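Local coordinates for protein DsbA-like disulfide oxidoreductase (Wolbachia endosymbiont of Drosophila melanogaster, PDB 6EEZ) that probably catalyses thiol-disulfide exchange as a homotrimeric, DsbA-like disulfide isomerase of the thioredoxin fold, at residues R152-G157 with D166-G171; Q19-T24 with I36-L41. All coordinates share one frame; numbering follows the deposited sequence.

Contact 1: residues R152-G157 with D166-G171; sequences RDLGVG and DSLFVG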
loop_
_atom_site.group_PDB
_atom_site.type_symbol
_atom_site.label_atom_id
_atom_site.label_comp_id
_atom_site.label_asym_id
_atom_site.label_seq_id
_atom_site.Cartn_x
_atom_site.Cartn_y
_atom_site.Cartn_z
ATOM N N ARG A 152 13.948 1.134 -0.156
ATOM C CA ARG A 152 15.389 1.199 0.107
ATOM C C ARG A 152 15.843 2.663 0.228
ATOM O O ARG A 152 16.559 3.010 1.159
ATOM C CB ARG A 152 16.211 0.505 -0.987
ATOM C CG ARG A 152 15.993 -0.989 -1.119
ATOM C CD ARG A 152 16.711 -1.783 -0.036
ATOM N NE ARG A 152 18.168 -1.658 -0.041
ATOM C CZ ARG A 152 19.006 -2.460 -0.704
ATOM N NH1 ARG A 152 18.540 -3.438 -1.458
ATOM N NH2 ARG A 152 20.326 -2.283 -0.622
ATOM N N ASP A 153 15.411 3.510 -0.704
ATOM C CA ASP A 153 15.857 4.913 -0.736
ATOM C C ASP A 153 15.425 5.698 0.493
ATOM O O ASP A 153 16.109 6.629 0.926
ATOM C CB ASP A 153 15.324 5.620 -1.983
ATOM C CG ASP A 153 16.002 5.160 -3.247
ATOM O OD1 ASP A 153 17.140 4.645 -3.157
ATOM O OD2 ASP A 153 15.400 5.309 -4.332
ATOM N N LEU A 154 14.296 5.311 1.060
ATOM C CA LEU A 154 13.772 5.982 2.230
ATOM C C LEU A 154 14.417 5.413 3.478
ATOM O O LEU A 154 14.266 5.965 4.550
ATOM C CB LEU A 154 12.234 5.854 2.280
ATOM C CG LEU A 154 11.452 6.685 1.238
ATOM C CD1 LEU A 154 9.965 6.375 1.260
ATOM C CD2 LEU A 154 11.668 8.177 1.448
ATOM N N GLY A 155 15.116 4.284 3.339
ATOM C CA GLY A 155 15.937 3.731 4.406
ATOM C C GLY A 155 15.247 3.243 5.672
ATOM O O GLY A 155 15.900 3.023 6.688
ATOM N N VAL A 156 13.939 3.050 5.615
ATOM C CA VAL A 156 13.179 2.584 6.772
ATOM C C VAL A 156 13.593 1.173 7.216
ATOM O O VAL A 156 13.742 0.912 8.413
ATOM C CB VAL A 156 11.671 2.590 6.481
ATOM C CG1 VAL A 156 10.906 2.064 7.680
ATOM C CG2 VAL A 156 11.204 4.003 6.125
ATOM N N GLY A 157 13.778 0.281 6.242
ATOM C CA GLY A 157 14.306 -1.045 6.497
ATOM C C GLY A 157 13.282 -2.100 6.900
ATOM O O GLY A 157 13.675 -3.182 7.314
ATOM N N ASP A 166 4.767 15.750 4.781
ATOM C CA ASP A 166 6.222 15.772 4.932
ATOM C C ASP A 166 6.679 14.907 6.098
ATOM O O ASP A 166 7.830 15.019 6.547
ATOM C CB ASP A 166 6.723 17.212 5.123
ATOM C CG ASP A 166 6.091 17.904 6.315
ATOM O OD1 ASP A 166 5.160 17.325 6.925
ATOM O OD2 ASP A 166 6.512 19.045 6.631
ATOM N N SER A 167 5.784 14.032 6.555
ATOM C CA SER A 167 6.031 13.162 7.697
ATOM C C SER A 167 6.055 11.677 7.356
ATOM O O SER A 167 5.412 11.218 6.421
ATOM C CB SER A 167 4.969 13.399 8.761
ATOM O OG SER A 167 5.047 14.727 9.248
ATOM N N LEU A 168 6.792 10.912 8.145
ATOM C CA LEU A 168 6.911 9.490 7.884
ATOM C C LEU A 168 6.718 8.783 9.205
ATOM O O LEU A 168 7.457 9.021 10.157
ATOM C CB LEU A 168 8.262 9.169 7.222
ATOM C CG LEU A 168 8.415 7.807 6.525
ATOM C CD1 LEU A 168 9.555 7.809 5.505
ATOM C CD2 LEU A 168 8.658 6.782 7.542
ATOM N N PHE A 169 5.670 7.952 9.246
ATOM C CA PHE A 169 5.283 7.184 10.433
ATOM C C PHE A 169 5.658 5.718 10.261
ATOM O O PHE A 169 5.275 5.104 9.280
ATOM C CB PHE A 169 3.783 7.315 10.681
ATOM C CG PHE A 169 3.336 8.724 10.938
ATOM C CD1 PHE A 169 3.417 9.270 12.209
ATOM C CD2 PHE A 169 2.854 9.499 9.908
ATOM C CE1 PHE A 169 3.012 10.562 12.445
ATOM C CE2 PHE A 169 2.446 10.796 10.139
ATOM C CZ PHE A 169 2.524 11.326 11.413
ATOM N N VAL A 170 6.422 5.171 11.196
ATOM C CA VAL A 170 6.975 3.821 11.056
ATOM C C VAL A 170 6.262 2.838 12.016
ATOM O O VAL A 170 6.091 3.129 13.194
ATOM C CB VAL A 170 8.517 3.801 11.342
ATOM C CG1 VAL A 170 9.082 2.432 11.059
ATOM C CG2 VAL A 170 9.262 4.833 10.490
ATOM N N GLY A 171 5.858 1.678 11.515
ATOM C CA GLY A 171 5.252 0.660 12.365
ATOM C C GLY A 171 3.749 0.864 12.583
ATOM O O GLY A 171 3.089 1.534 11.796
#

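Contact 2: residues Q19-T24 with I36-L41; sequences QIFDLT and IAVGFL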
loop_
_atom_site.group_PDB
_atom_site.type_symbol
_atom_site.label_atom_id
_atom_site.label_comp_id
_atom_site.label_asym_id
_atom_site.label_seq_id
_atom_site.Cartn_x
_atom_site.Cartn_y
_atom_site.Cartn_z
ATOM N N GLN A 19 8.273 9.936 -7.033
ATOM C CA GLN A 19 8.124 8.513 -6.852
ATOM C C GLN A 19 7.055 8.235 -5.797
ATOM O O GLN A 19 6.093 7.536 -6.085
ATOM C CB GLN A 19 9.457 7.878 -6.473
ATOM C CG GLN A 19 10.434 7.788 -7.629
ATOM C CD GLN A 19 11.015 9.146 -8.039
ATOM O OE1 GLN A 19 11.495 9.920 -7.195
ATOM N NE2 GLN A 19 10.961 9.446 -9.334
ATOM N N ILE A 20 7.218 8.799 -4.597
ATOM C CA ILE A 20 6.239 8.677 -3.520
ATOM C C ILE A 20 4.797 8.980 -3.969
ATOM O O ILE A 20 3.878 8.245 -3.638
ATOM C CB ILE A 20 6.596 9.622 -2.351
ATOM C CG1 ILE A 20 7.917 9.193 -1.720
ATOM C CG2 ILE A 20 5.516 9.628 -1.275
ATOM C CD1 ILE A 20 8.490 10.213 -0.780
ATOM N N PHE A 21 4.600 10.066 -4.703
ATOM C CA PHE A 21 3.249 10.452 -5.084
ATOM C C PHE A 21 2.957 10.090 -6.535
ATOM O O PHE A 21 2.088 10.677 -7.142
ATOM C CB PHE A 21 3.042 11.943 -4.801
ATOM C CG PHE A 21 3.323 12.309 -3.357
ATOM C CD1 PHE A 21 2.414 11.993 -2.358
ATOM C CD2 PHE A 21 4.516 12.932 -2.997
ATOM C CE1 PHE A 21 2.676 12.292 -1.029
ATOM C CE2 PHE A 21 4.791 13.237 -1.666
ATOM C CZ PHE A 21 3.871 12.918 -0.680
ATOM N N ASP A 22 3.677 9.101 -7.069
ATOM C CA ASP A 22 3.397 8.539 -8.404
ATOM C C ASP A 22 1.896 8.213 -8.575
ATOM O O ASP A 22 1.290 7.555 -7.728
ATOM C CB ASP A 22 4.255 7.278 -8.637
ATOM C CG ASP A 22 4.179 6.737 -10.079
ATOM O OD1 ASP A 22 3.074 6.580 -10.638
ATOM O OD2 ASP A 22 5.238 6.441 -10.657
ATOM N N LEU A 23 1.311 8.674 -9.678
ATOM C CA LEU A 23 -0.127 8.568 -9.882
ATOM C C LEU A 23 -0.563 7.222 -10.472
ATOM O O LEU A 23 -1.742 6.933 -10.508
ATOM C CB LEU A 23 -0.614 9.712 -10.788
ATOM C CG LEU A 23 -0.693 11.147 -10.231
ATOM C CD1 LEU A 23 -1.330 11.183 -8.858
ATOM C CD2 LEU A 23 0.675 11.811 -10.168
ATOM N N THR A 24 0.372 6.396 -10.926
ATOM C CA THR A 24 0.023 5.121 -11.561
ATOM C C THR A 24 -0.224 3.986 -10.553
ATOM O O THR A 24 -0.521 2.852 -10.935
ATOM C CB THR A 24 1.119 4.646 -12.520
ATOM O OG1 THR A 24 2.293 4.348 -11.774
ATOM C CG2 THR A 24 1.451 5.698 -13.554
ATOM N N ILE A 36 -2.164 13.853 0.960
ATOM C CA ILE A 36 -1.966 12.558 0.352
ATOM C C ILE A 36 -1.162 11.649 1.278
ATOM O O ILE A 36 -0.048 11.988 1.688
ATOM C CB ILE A 36 -1.249 12.720 -1.000
ATOM C CG1 ILE A 36 -2.080 13.635 -1.909
ATOM C CG2 ILE A 36 -0.959 11.386 -1.651
ATOM C CD1 ILE A 36 -1.396 14.024 -3.177
ATOM N N ALA A 37 -1.743 10.510 1.626
ATOM C CA ALA A 37 -1.039 9.514 2.409
ATOM C C ALA A 37 -0.507 8.436 1.472
ATOM O O ALA A 37 -1.156 8.108 0.479
ATOM C CB ALA A 37 -1.957 8.922 3.452
ATOM N N VAL A 38 0.676 7.901 1.770
ATOM C CA VAL A 38 1.263 6.831 0.971
ATOM C C VAL A 38 1.718 5.682 1.871
ATOM O O VAL A 38 2.677 5.819 2.642
ATOM C CB VAL A 38 2.442 7.339 0.135
ATOM C CG1 VAL A 38 2.845 6.298 -0.879
ATOM C CG2 VAL A 38 2.093 8.681 -0.558
ATOM N N GLY A 39 1.018 4.547 1.774
ATOM C CA GLY A 39 1.216 3.436 2.698
ATOM C C GLY A 39 2.059 2.357 2.054
ATOM O O GLY A 39 1.851 2.044 0.884
ATOM N N PHE A 40 3.031 1.833 2.807
ATOM C CA PHE A 40 3.935 0.766 2.335
ATOM C C PHE A 40 3.741 -0.489 3.169
ATOM O O PHE A 40 3.986 -0.465 4.368
ATOM C CB PHE A 40 5.398 1.214 2.400
ATOM C CG PHE A 40 5.736 2.351 1.471
ATOM C CD1 PHE A 40 5.454 3.656 1.828
ATOM C CD2 PHE A 40 6.342 2.108 0.245
ATOM C CE1 PHE A 40 5.778 4.709 0.987
ATOM C CE2 PHE A 40 6.657 3.137 -0.602
ATOM C CZ PHE A 40 6.379 4.457 -0.228
ATOM N N LEU A 41 3.311 -1.577 2.523
ATOM C CA LEU A 41 2.840 -2.792 3.210
ATOM C C LEU A 41 3.320 -4.090 2.545
ATOM O O LEU A 41 3.479 -4.169 1.334
ATOM C CB LEU A 41 1.297 -2.802 3.274
ATOM C CG LEU A 41 0.643 -2.197 4.535
ATOM C CD1 LEU A 41 0.743 -0.621 4.691
ATOM C CD2 LEU A 41 -0.815 -2.646 4.626
#

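Contact 1: residues R152-G157 with D166-G171
Val156 and Leu168 meet tip to tip, each reaching from its own backbone toward the other, and their nearest methyls, CG2 of Val156 and CD2 of Leu168, lie 4.0 Å apart. The second methyl of Leu168, CD1, also touches Val156 CG2, at 4.2 Å, so one valine branch sits against both ends of the leucine fork. The other branch of Val156 serves Val170: the CG1 atoms of Val156 and Val170 come within 3.9 Å, but here the side chains slide past one another in opposite directions. Both valines place CG1 anti to the backbone N, with chi1 at 178° in Val156, which leaves CG2 of Val156 beside its own N and turned to Leu168. Leu154 adds a looser touch, its CD1 standing 4.5 Å from CD1 of Leu168.

Gly155, whose positive phi turns the chain out of helix 137-154, donates its N-H to Arg152 O (N to O 2.9 Å), and Val156 follows in the loop. Strands 161-164 and 167-170 form a beta-hairpin at one edge of the thioredoxin-type sheet, and Phe161 of the former touches Leu154, Val156 and Leu168, and so belongs to the same apolar cluster. With branched aliphatic methyls alone meeting between the segments, the contact is van der Waals and hydrophobic in character, packing the post-helix loop against the edge strand 167-170 by shape rather than by directed polar bonds.

Contact 2: residues Q19-T24 with I36-L41
Ile20, the last residue of the short helix 17-20, and Phe21 just after it pack over Ile36 and Val38 of strand 36-41. The tight part centres on Val38. Its CG2 is 3.6 Å from CG2 of Ile20, the two side chains crossing at about a right angle, while its CG1 lies 3.5 Å from the backbone O of Ile20. Phe21 leaves the helical path and swings its ring back to the strand, with CG placed beside the backbone N (chi1 -56°). The ring reaches the strand through one border: Ile36 CG2 comes to its edge, 3.5 Å from CD1 of Phe21, and Val38 CG2 approaches CE1 of Phe21 obliquely at 3.7 Å. Ile20 CG2 lies over the centre of one ring face, 3.6 Å above the plane, so this methyl touches both the ring face and Val38 CG2.

Beyond Phe21 the chain departs toward solvent and polar bonds replace packing. Asp22 OD1 takes the backbone N-H of Thr24 (N to OD1 2.7 Å), nearly along its C-O axis, forming an Asx turn, and also accepts from Thr24 OG1 at 2.6 Å, from above the carboxylate plane. Two bonds on one oxygen thus hold the turn.

Strand 36-41 is the central strand of the thioredoxin-type sheet, bonded to strand 65-70 through Ala37 and Gly39 and to strand 161-164 through Val38. On the face covered here, Ile20 also touches Ile163 and Leu150, the latter from helix 137-154.

Both contacts lay apolar side chains from just around a helix end against a strand of the same mixed sheet, contact 1 on strand 167-170, one of the two that end the sheet, and contact 2 on the central strand 36-41. Their centres are about 12 Å apart, and strand 161-164 runs between the two strands concerned. Helix 137-154 and the loop after it supply one side of contact 1, and the same helix borders contact 2 through Leu150. Contact 2 lies deeper, its centre about 8 Å from that of the chain, against about 13 Å for contact 1, and buries more surface, 207 against 151 Å². It also brings in an aromatic ring and the backbone O of Ile20.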